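Local coordinates for bifunctional GH43-CE protein (Bacteroides eggerthii, PDB 6MLY), which probably helps break down xylans, joining a family 43 glycoside hydrolase, probably a beta-xylosidase, to a carbohydrate esterase in one chain, at residues A[367-372]-A[488-493]; A[596-601]-A[653-658]. All coordinates share one frame; numbering follows the deposited sequence.

Contact 1: A[367-372]-A[488-493]; sequences KNILTQ and RFALFN
The carbonyl oxygen of Leu370 takes the N-H of Leu491 from the facing strand, with Leu491 N 2.8 Å from Leu370 O, and, as a weaker contact, the CA-H of Ala490. Leu491 O is met likewise from the other strand, accepting the N-H of Leu370 (N to O 3.0 Å, 164° at the hydrogen) and, more weakly, the CA-H of Ile369 (Ile369 CA to Leu491 O, 3.4 Å). Leu370 and Leu491 thus form an antiparallel hydrogen-bonded pair, their CB atoms flank to flank at 4.2 Å. Strands 370-372 and 488-491 run at 153° to one another, neighbours in one sheet of the concanavalin A-like beta-sandwich. On the face bearing Leu491 and Phe489, the side chains reach strand 502-511 of the second sheet, where Leu491 meets Phe505 and Phe508 and Phe489 meets Ile510; Leu370 packs on Trp332 and Trp334. Toward the start of segment 367-372, the branches of Ile369 divide between two residues. Its CG1, anti to the carbonyl carbon (chi1 -58°), lies beside Phe492 CB at 4.2 Å, while its CG2 touches Ala490 CB at 3.6 Å. The Phe492 ring turns away from Ile369 and makes edge-to-face stacks with Phe363 and Phe395. At the far end Arg488, extended from CG to NE, crosses Thr371 at about a right angle. Its bond from NH1 to Thr371 OG1 is weak and doubtful; the hydroxyl also bonds Gln333 O on the adjoining strand.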
ATOM      1  N   LYS A 367     -12.799  18.276   1.492  1.00 76.98           N
ATOM      2  CA  LYS A 367     -11.904  19.413   1.409  1.00 76.16           C
ATOM      3  C   LYS A 367     -10.839  19.301   2.504  1.00 74.83           C
ATOM      4  O   LYS A 367     -11.016  18.583   3.486  1.00 75.44           O
ATOM      5  CB  LYS A 367     -12.698  20.715   1.548  1.00 77.34           C
ATOM      6  CG  LYS A 367     -13.723  20.964   0.449  1.00 78.86           C
ATOM      7  CD  LYS A 367     -14.433  22.296   0.568  1.00 79.95           C
ATOM      8  CE  LYS A 367     -13.583  23.477   0.144  1.00 79.26           C
ATOM      9  NZ  LYS A 367     -13.413  23.543  -1.324  1.00 80.15           N
ATOM     10  N   ASN A 368      -9.729  20.011   2.292  1.00 73.74           N
ATOM     11  CA  ASN A 368      -8.658  20.194   3.269  1.00 71.69           C
ATOM     12  C   ASN A 368      -7.991  18.849   3.586  1.00 70.50           C
ATOM     13  O   ASN A 368      -7.597  18.595   4.724  1.00 70.02           O
ATOM     14  CB  ASN A 368      -9.158  20.933   4.514  1.00 72.05           C
ATOM     15  CG  ASN A 368      -9.664  22.325   4.189  1.00 72.41           C
ATOM     16  OD1 ASN A 368     -10.424  22.507   3.242  1.00 73.92           O
ATOM     17  ND2 ASN A 368      -9.243  23.317   4.957  1.00 72.07           N
ATOM     18  N   ILE A 369      -7.843  18.006   2.557  1.00 69.99           N
ATOM     19  CA  ILE A 369      -6.959  16.850   2.616  1.00 68.97           C
ATOM     20  C   ILE A 369      -5.543  17.345   2.278  1.00 68.41           C
ATOM     21  O   ILE A 369      -5.301  17.835   1.170  1.00 68.61           O
ATOM     22  CB  ILE A 369      -7.444  15.726   1.676  1.00 68.83           C
ATOM     23  CG1 ILE A 369      -8.867  15.270   2.016  1.00 68.48           C
ATOM     24  CG2 ILE A 369      -6.469  14.554   1.682  1.00 68.99           C
ATOM     25  CD1 ILE A 369      -9.391  14.162   1.129  1.00 67.95           C
ATOM     26  N   LEU A 370      -4.632  17.219   3.256  1.00 67.73           N
ATOM     27  CA  LEU A 370      -3.258  17.745   3.210  1.00 66.82           C
ATOM     28  C   LEU A 370      -2.296  16.610   2.834  1.00 66.32           C
ATOM     29  O   LEU A 370      -2.419  15.521   3.370  1.00 66.50           O
ATOM     30  CB  LEU A 370      -2.930  18.311   4.595  1.00 66.44           C
ATOM     31  CG  LEU A 370      -1.616  19.078   4.714  1.00 66.50           C
ATOM     32  CD1 LEU A 370      -1.670  20.384   3.933  1.00 66.71           C
ATOM     33  CD2 LEU A 370      -1.272  19.339   6.173  1.00 66.61           C
ATOM     34  N   THR A 371      -1.340  16.868   1.928  1.00 65.38           N
ATOM     35  CA  THR A 371      -0.576  15.774   1.311  1.00 65.29           C
ATOM     36  C   THR A 371       0.901  16.119   1.078  1.00 63.96           C
ATOM     37  O   THR A 371       1.260  17.268   0.848  1.00 63.77           O
ATOM     38  CB  THR A 371      -1.177  15.380  -0.043  1.00 66.27           C
ATOM     39  OG1 THR A 371      -0.756  16.357  -0.994  1.00 66.53           O
ATOM     40  CG2 THR A 371      -2.686  15.279  -0.021  1.00 67.41           C
ATOM     41  N   GLN A 372       1.733  15.072   1.134  1.00 63.33           N
ATOM     42  CA  GLN A 372       3.078  15.025   0.574  1.00 63.21           C
ATOM     43  C   GLN A 372       3.160  13.806  -0.354  1.00 63.93           C
ATOM     44  O   GLN A 372       2.254  12.979  -0.372  1.00 65.02           O
ATOM     45  CB  GLN A 372       4.137  14.929   1.672  1.00 62.31           C
ATOM     46  CG  GLN A 372       4.119  16.094   2.649  1.00 62.06           C
ATOM     47  CD  GLN A 372       5.385  16.197   3.466  1.00 62.10           C
ATOM     48  OE1 GLN A 372       6.439  15.687   3.091  1.00 62.57           O
ATOM     49  NE2 GLN A 372       5.299  16.890   4.587  1.00 62.00           N
ATOM     50  N   ARG A 488      -0.216   9.637  -2.503  1.00 69.63           N
ATOM     51  CA  ARG A 488       0.245  10.619  -1.544  1.00 68.64           C
ATOM     52  C   ARG A 488      -0.205  10.207  -0.135  1.00 67.62           C
ATOM     53  O   ARG A 488      -1.272   9.619   0.043  1.00 67.76           O
ATOM     54  CB  ARG A 488      -0.299  11.998  -1.929  1.00 69.78           C
ATOM     55  CG  ARG A 488       0.348  12.612  -3.162  1.00 70.56           C
ATOM     56  CD  ARG A 488      -0.189  14.006  -3.444  1.00 71.59           C
ATOM     57  NE  ARG A 488       0.630  14.759  -4.391  1.00 72.34           N
ATOM     58  CZ  ARG A 488       1.562  15.651  -4.058  1.00 72.22           C
ATOM     59  NH1 ARG A 488       1.742  15.994  -2.793  1.00 72.03           N
ATOM     60  NH2 ARG A 488       2.314  16.200  -4.998  1.00 73.65           N
ATOM     61  N   PHE A 489       0.643  10.511   0.853  1.00 66.66           N
ATOM     62  CA  PHE A 489       0.233  10.580   2.242  1.00 65.82           C
ATOM     63  C   PHE A 489      -0.776  11.725   2.372  1.00 66.10           C
ATOM     64  O   PHE A 489      -0.668  12.723   1.672  1.00 65.94           O
ATOM     65  CB  PHE A 489       1.446  10.766   3.157  1.00 65.81           C
ATOM     66  CG  PHE A 489       2.396   9.596   3.160  1.00 66.40           C
ATOM     67  CD1 PHE A 489       2.001   8.366   3.660  1.00 66.72           C
ATOM     68  CD2 PHE A 489       3.682   9.719   2.661  1.00 66.80           C
ATOM     69  CE1 PHE A 489       2.871   7.286   3.658  1.00 67.46           C
ATOM     70  CE2 PHE A 489       4.550   8.639   2.660  1.00 67.07           C
ATOM     71  CZ  PHE A 489       4.144   7.423   3.153  1.00 67.34           C
ATOM     72  N   ALA A 490      -1.761  11.558   3.260  1.00 65.81           N
ATOM     73  CA  ALA A 490      -2.895  12.469   3.345  1.00 66.19           C
ATOM     74  C   ALA A 490      -3.395  12.566   4.792  1.00 66.30           C
ATOM     75  O   ALA A 490      -3.824  11.559   5.365  1.00 66.93           O
ATOM     76  CB  ALA A 490      -3.985  11.988   2.417  1.00 66.19           C
ATOM     77  N   LEU A 491      -3.318  13.773   5.372  1.00 65.57           N
ATOM     78  CA  LEU A 491      -4.016  14.098   6.614  1.00 65.43           C
ATOM     79  C   LEU A 491      -5.441  14.515   6.236  1.00 66.31           C
ATOM     80  O   LEU A 491      -5.608  15.361   5.369  1.00 66.59           O
ATOM     81  CB  LEU A 491      -3.317  15.234   7.373  1.00 64.94           C
ATOM     82  CG  LEU A 491      -1.807  15.133   7.602  1.00 64.52           C
ATOM     83  CD1 LEU A 491      -1.443  15.618   8.997  1.00 64.46           C
ATOM     84  CD2 LEU A 491      -1.270  13.730   7.392  1.00 64.43           C
ATOM     85  N   PHE A 492      -6.451  13.921   6.887  1.00 66.86           N
ATOM     86  CA  PHE A 492      -7.852  14.229   6.580  1.00 67.38           C
ATOM     87  C   PHE A 492      -8.680  14.314   7.868  1.00 68.03           C
ATOM     88  O   PHE A 492      -8.218  13.927   8.936  1.00 68.31           O
ATOM     89  CB  PHE A 492      -8.427  13.200   5.602  1.00 68.21           C
ATOM     90  CG  PHE A 492      -8.570  11.799   6.141  1.00 68.94           C
ATOM     91  CD1 PHE A 492      -7.533  10.884   6.032  1.00 68.86           C
ATOM     92  CD2 PHE A 492      -9.754  11.384   6.731  1.00 70.01           C
ATOM     93  CE1 PHE A 492      -7.676   9.592   6.514  1.00 69.30           C
ATOM     94  CE2 PHE A 492      -9.894  10.091   7.216  1.00 70.33           C
ATOM     95  CZ  PHE A 492      -8.853   9.198   7.109  1.00 69.97           C
ATOM     96  N   ASN A 493      -9.895  14.857   7.725  1.00 68.37           N
ATOM     97  CA  ASN A 493     -10.874  15.023   8.788  1.00 69.21           C
ATOM     98  C   ASN A 493     -12.151  15.621   8.192  1.00 70.38           C
ATOM     99  O   ASN A 493     -12.202  16.819   7.939  1.00 70.49           O
ATOM    100  CB  ASN A 493     -10.395  15.942   9.918  1.00 69.16           C
ATOM    101  CG  ASN A 493     -11.456  16.162  10.980  1.00 70.25           C
ATOM    102  OD1 ASN A 493     -12.392  15.372  11.108  1.00 71.20           O
ATOM    103  ND2 ASN A 493     -11.324  17.231  11.748  1.00 70.73           N
TER

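Contact 2: A[596-601]-A[653-658]; sequences AQINDV and VDLEGN
This is a helix-against-turn contact in the alpha/beta-hydrolase-type esterase part of the chain: in the first turn of helix 596-610, Asn599 rests on the backbone and Ile598 on the Leu655 side chain of the segment leaving strand 651-654 of a small two-stranded antiparallel hairpin. The turn is shaped from within. Asp654 OD1 reaches forward to two amides in a weakly bonded Asx turn, with Glu656 N 3.3 Å from Asp654 OD1 and Gly657 N 3.0 Å from the same oxygen. Gly657 presents a bare CA to the helix; a CB there would run into Asn599 CG, which lies 3.8 Å from Gly657 CA, and at these backbone angles (phi 95°, psi -171°) would also press on Glu656 O, which by itself calls for glycine. The CG of Asn599 is anti to the carbonyl carbon (chi1 -77°), an arrangement that carries the amide out to the carbonyl oxygens of Asp654 and Leu655. The amide is probably the other way round from the model, which would turn its NH2 to these carbonyls. Asn599 CA also offers its hydrogen to the backbone, lying 3.5 Å from Glu656 O. One step back, Ile598 CG2 meets Leu655 CD2 at 4.0 Å, and Ile598 continues onto Leu636 and Ala637 of helix 629-639. An alanine in place of Asn599 would probably open a gap against Gly657 and leave the carbonyls of Asp654 and Leu655 without their polar neighbour. With no clear hydrogen bond between the segments, the join consists of one apolar pair, a CA-H...O contact and a polar amide among backbone carbonyls.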
ATOM      1  N   ALA A 596      -7.069 -31.339  -1.900  1.00 76.21           N
ATOM      2  CA  ALA A 596      -6.528 -30.018  -2.271  1.00 75.90           C
ATOM      3  C   ALA A 596      -6.196 -29.190  -1.021  1.00 74.09           C
ATOM      4  O   ALA A 596      -5.146 -28.548  -0.955  1.00 73.97           O
ATOM      5  CB  ALA A 596      -7.518 -29.292  -3.146  1.00 76.63           C
ATOM      6  N   GLN A 597      -7.094 -29.237  -0.026  1.00 73.22           N
ATOM      7  CA  GLN A 597      -7.068 -28.344   1.140  1.00 71.87           C
ATOM      8  C   GLN A 597      -5.851 -28.649   2.026  1.00 71.25           C
ATOM      9  O   GLN A 597      -5.227 -27.732   2.552  1.00 70.65           O
ATOM     10  CB  GLN A 597      -8.373 -28.457   1.931  1.00 71.62           C
ATOM     11  CG  GLN A 597      -9.562 -27.775   1.264  1.00 72.04           C
ATOM     12  CD  GLN A 597      -9.930 -28.371  -0.076  1.00 73.06           C
ATOM     13  OE1 GLN A 597      -9.731 -29.557  -0.328  1.00 73.62           O
ATOM     14  NE2 GLN A 597     -10.472 -27.543  -0.954  1.00 73.65           N
ATOM     15  N   ILE A 598      -5.520 -29.935   2.181  1.00 71.50           N
ATOM     16  CA  ILE A 598      -4.385 -30.360   3.019  1.00 70.98           C
ATOM     17  C   ILE A 598      -3.086 -30.210   2.212  1.00 72.01           C
ATOM     18  O   ILE A 598      -2.048 -29.833   2.766  1.00 71.81           O
ATOM     19  CB  ILE A 598      -4.596 -31.786   3.598  1.00 70.58           C
ATOM     20  CG1 ILE A 598      -3.490 -32.179   4.582  1.00 69.90           C
ATOM     21  CG2 ILE A 598      -4.752 -32.836   2.503  1.00 71.46           C
ATOM     22  CD1 ILE A 598      -3.365 -31.272   5.784  1.00 68.93           C
ATOM     23  N   ASN A 599      -3.173 -30.486   0.901  1.00 73.08           N
ATOM     24  CA  ASN A 599      -2.095 -30.253  -0.087  1.00 73.80           C
ATOM     25  C   ASN A 599      -1.597 -28.800  -0.025  1.00 74.26           C
ATOM     26  O   ASN A 599      -0.405 -28.540  -0.216  1.00 75.01           O
ATOM     27  CB  ASN A 599      -2.551 -30.576  -1.515  1.00 74.87           C
ATOM     28  CG  ASN A 599      -2.591 -32.058  -1.824  1.00 75.06           C
ATOM     29  OD1 ASN A 599      -2.386 -32.894  -0.947  1.00 74.42           O
ATOM     30  ND2 ASN A 599      -2.861 -32.395  -3.075  1.00 76.58           N
ATOM     31  N   ASP A 600      -2.516 -27.863   0.231  1.00 74.09           N
ATOM     32  CA  ASP A 600      -2.185 -26.451   0.295  1.00 73.66           C
ATOM     33  C   ASP A 600      -1.447 -26.158   1.604  1.00 73.07           C
ATOM     34  O   ASP A 600      -0.417 -25.486   1.598  1.00 72.81           O
ATOM     35  CB  ASP A 600      -3.430 -25.573   0.127  1.00 74.10           C
ATOM     36  CG  ASP A 600      -3.962 -25.509  -1.298  1.00 75.62           C
ATOM     37  OD1 ASP A 600      -3.303 -26.059  -2.208  1.00 76.49           O
ATOM     38  OD2 ASP A 600      -5.044 -24.922  -1.487  1.00 76.29           O
ATOM     39  N   VAL A 601      -1.983 -26.667   2.715  1.00 72.08           N
ATOM     40  CA  VAL A 601      -1.414 -26.425   4.042  1.00 70.95           C
ATOM     41  C   VAL A 601       0.055 -26.860   4.040  1.00 71.08           C
ATOM     42  O   VAL A 601       0.935 -26.094   4.432  1.00 71.21           O
ATOM     43  CB  VAL A 601      -2.215 -27.147   5.141  1.00 70.43           C
ATOM     44  CG1 VAL A 601      -1.510 -27.095   6.490  1.00 69.63           C
ATOM     45  CG2 VAL A 601      -3.618 -26.575   5.251  1.00 70.21           C
ATOM     46  N   VAL A 653      -5.299 -41.310  -1.590  1.00 79.42           N
ATOM     47  CA  VAL A 653      -5.324 -39.850  -1.488  1.00 79.01           C
ATOM     48  C   VAL A 653      -3.907 -39.331  -1.201  1.00 78.92           C
ATOM     49  O   VAL A 653      -3.356 -39.575  -0.135  1.00 78.63           O
ATOM     50  CB  VAL A 653      -6.327 -39.396  -0.407  1.00 78.15           C
ATOM     51  CG1 VAL A 653      -5.969 -39.926   0.973  1.00 77.51           C
ATOM     52  CG2 VAL A 653      -6.479 -37.889  -0.361  1.00 77.62           C
ATOM     53  N   ASP A 654      -3.330 -38.615  -2.171  1.00 79.84           N
ATOM     54  CA  ASP A 654      -2.038 -37.940  -2.030  1.00 80.14           C
ATOM     55  C   ASP A 654      -2.177 -36.833  -0.974  1.00 78.88           C
ATOM     56  O   ASP A 654      -2.905 -35.865  -1.180  1.00 78.93           O
ATOM     57  CB  ASP A 654      -1.582 -37.386  -3.387  1.00 81.36           C
ATOM     58  CG  ASP A 654      -0.182 -36.793  -3.423  1.00 81.54           C
ATOM     59  OD1 ASP A 654       0.328 -36.406  -2.349  1.00 80.14           O
ATOM     60  OD2 ASP A 654       0.387 -36.715  -4.535  1.00 82.24           O
ATOM     61  N   LEU A 655      -1.460 -36.971   0.146  1.00 77.87           N
ATOM     62  CA  LEU A 655      -1.659 -36.097   1.308  1.00 76.58           C
ATOM     63  C   LEU A 655      -0.684 -34.912   1.309  1.00 76.35           C
ATOM     64  O   LEU A 655      -0.965 -33.921   1.977  1.00 74.26           O
ATOM     65  CB  LEU A 655      -1.522 -36.911   2.600  1.00 76.34           C
ATOM     66  CG  LEU A 655      -2.796 -37.610   3.071  1.00 76.30           C
ATOM     67  CD1 LEU A 655      -2.527 -38.430   4.324  1.00 76.13           C
ATOM     68  CD2 LEU A 655      -3.917 -36.610   3.320  1.00 75.65           C
ATOM     69  N   GLU A 656       0.450 -35.007   0.601  1.00 77.24           N
ATOM     70  CA  GLU A 656       1.414 -33.897   0.606  1.00 78.07           C
ATOM     71  C   GLU A 656       1.200 -32.997  -0.621  1.00 79.29           C
ATOM     72  O   GLU A 656       1.019 -31.792  -0.465  1.00 78.75           O
ATOM     73  CB  GLU A 656       2.859 -34.386   0.723  1.00 78.76           C
ATOM     74  CG  GLU A 656       3.789 -33.281   1.198  1.00 78.29           C
ATOM     75  CD  GLU A 656       5.221 -33.675   1.513  1.00 78.44           C
ATOM     76  OE1 GLU A 656       5.644 -34.769   1.084  1.00 79.23           O
ATOM     77  OE2 GLU A 656       5.910 -32.880   2.185  1.00 77.55           O
ATOM     78  N   GLY A 657       1.244 -33.587  -1.822  1.00 81.49           N
ATOM     79  CA  GLY A 657       0.900 -32.903  -3.075  1.00 83.28           C
ATOM     80  C   GLY A 657       2.119 -32.336  -3.784  1.00 84.66           C
ATOM     81  O   GLY A 657       3.255 -32.607  -3.394  1.00 86.73           O
ATOM     82  N   ASN A 658       1.866 -31.548  -4.838  1.00 86.04           N
ATOM     83  CA  ASN A 658       2.905 -30.931  -5.666  1.00 86.69           C
ATOM     84  C   ASN A 658       2.525 -29.481  -5.975  1.00 85.53           C
ATOM     85  O   ASN A 658       2.646 -29.033  -7.114  1.00 87.32           O
ATOM     86  CB  ASN A 658       3.100 -31.675  -6.988  1.00 88.64           C
ATOM     87  CG  ASN A 658       3.372 -33.147  -6.796  1.00 89.97           C
ATOM     88  OD1 ASN A 658       4.292 -33.516  -6.069  1.00 90.41           O
ATOM     89  ND2 ASN A 658       2.581 -33.987  -7.443  1.00 91.03           N
TER

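The two contacts hold different elements in different parts of the chain, their centres about 47 Å apart and on opposite sides of the chain's centre. Contact 1 is wholly buried, linking two strands of a beta-sandwich sheet; contact 2 is only partly buried and sets a helix against a turn. Place and chemistry go together. Strand pairing at 367-372 and 488-493 relies on two sound backbone hydrogen bonds, with apolar side chains packed around them, whereas 596-601 and 653-658 meet mainly through one amide and one aliphatic pair. The side-chain hydrogen bonds of contact 2, both weak, lie inside the turn, not between the segments.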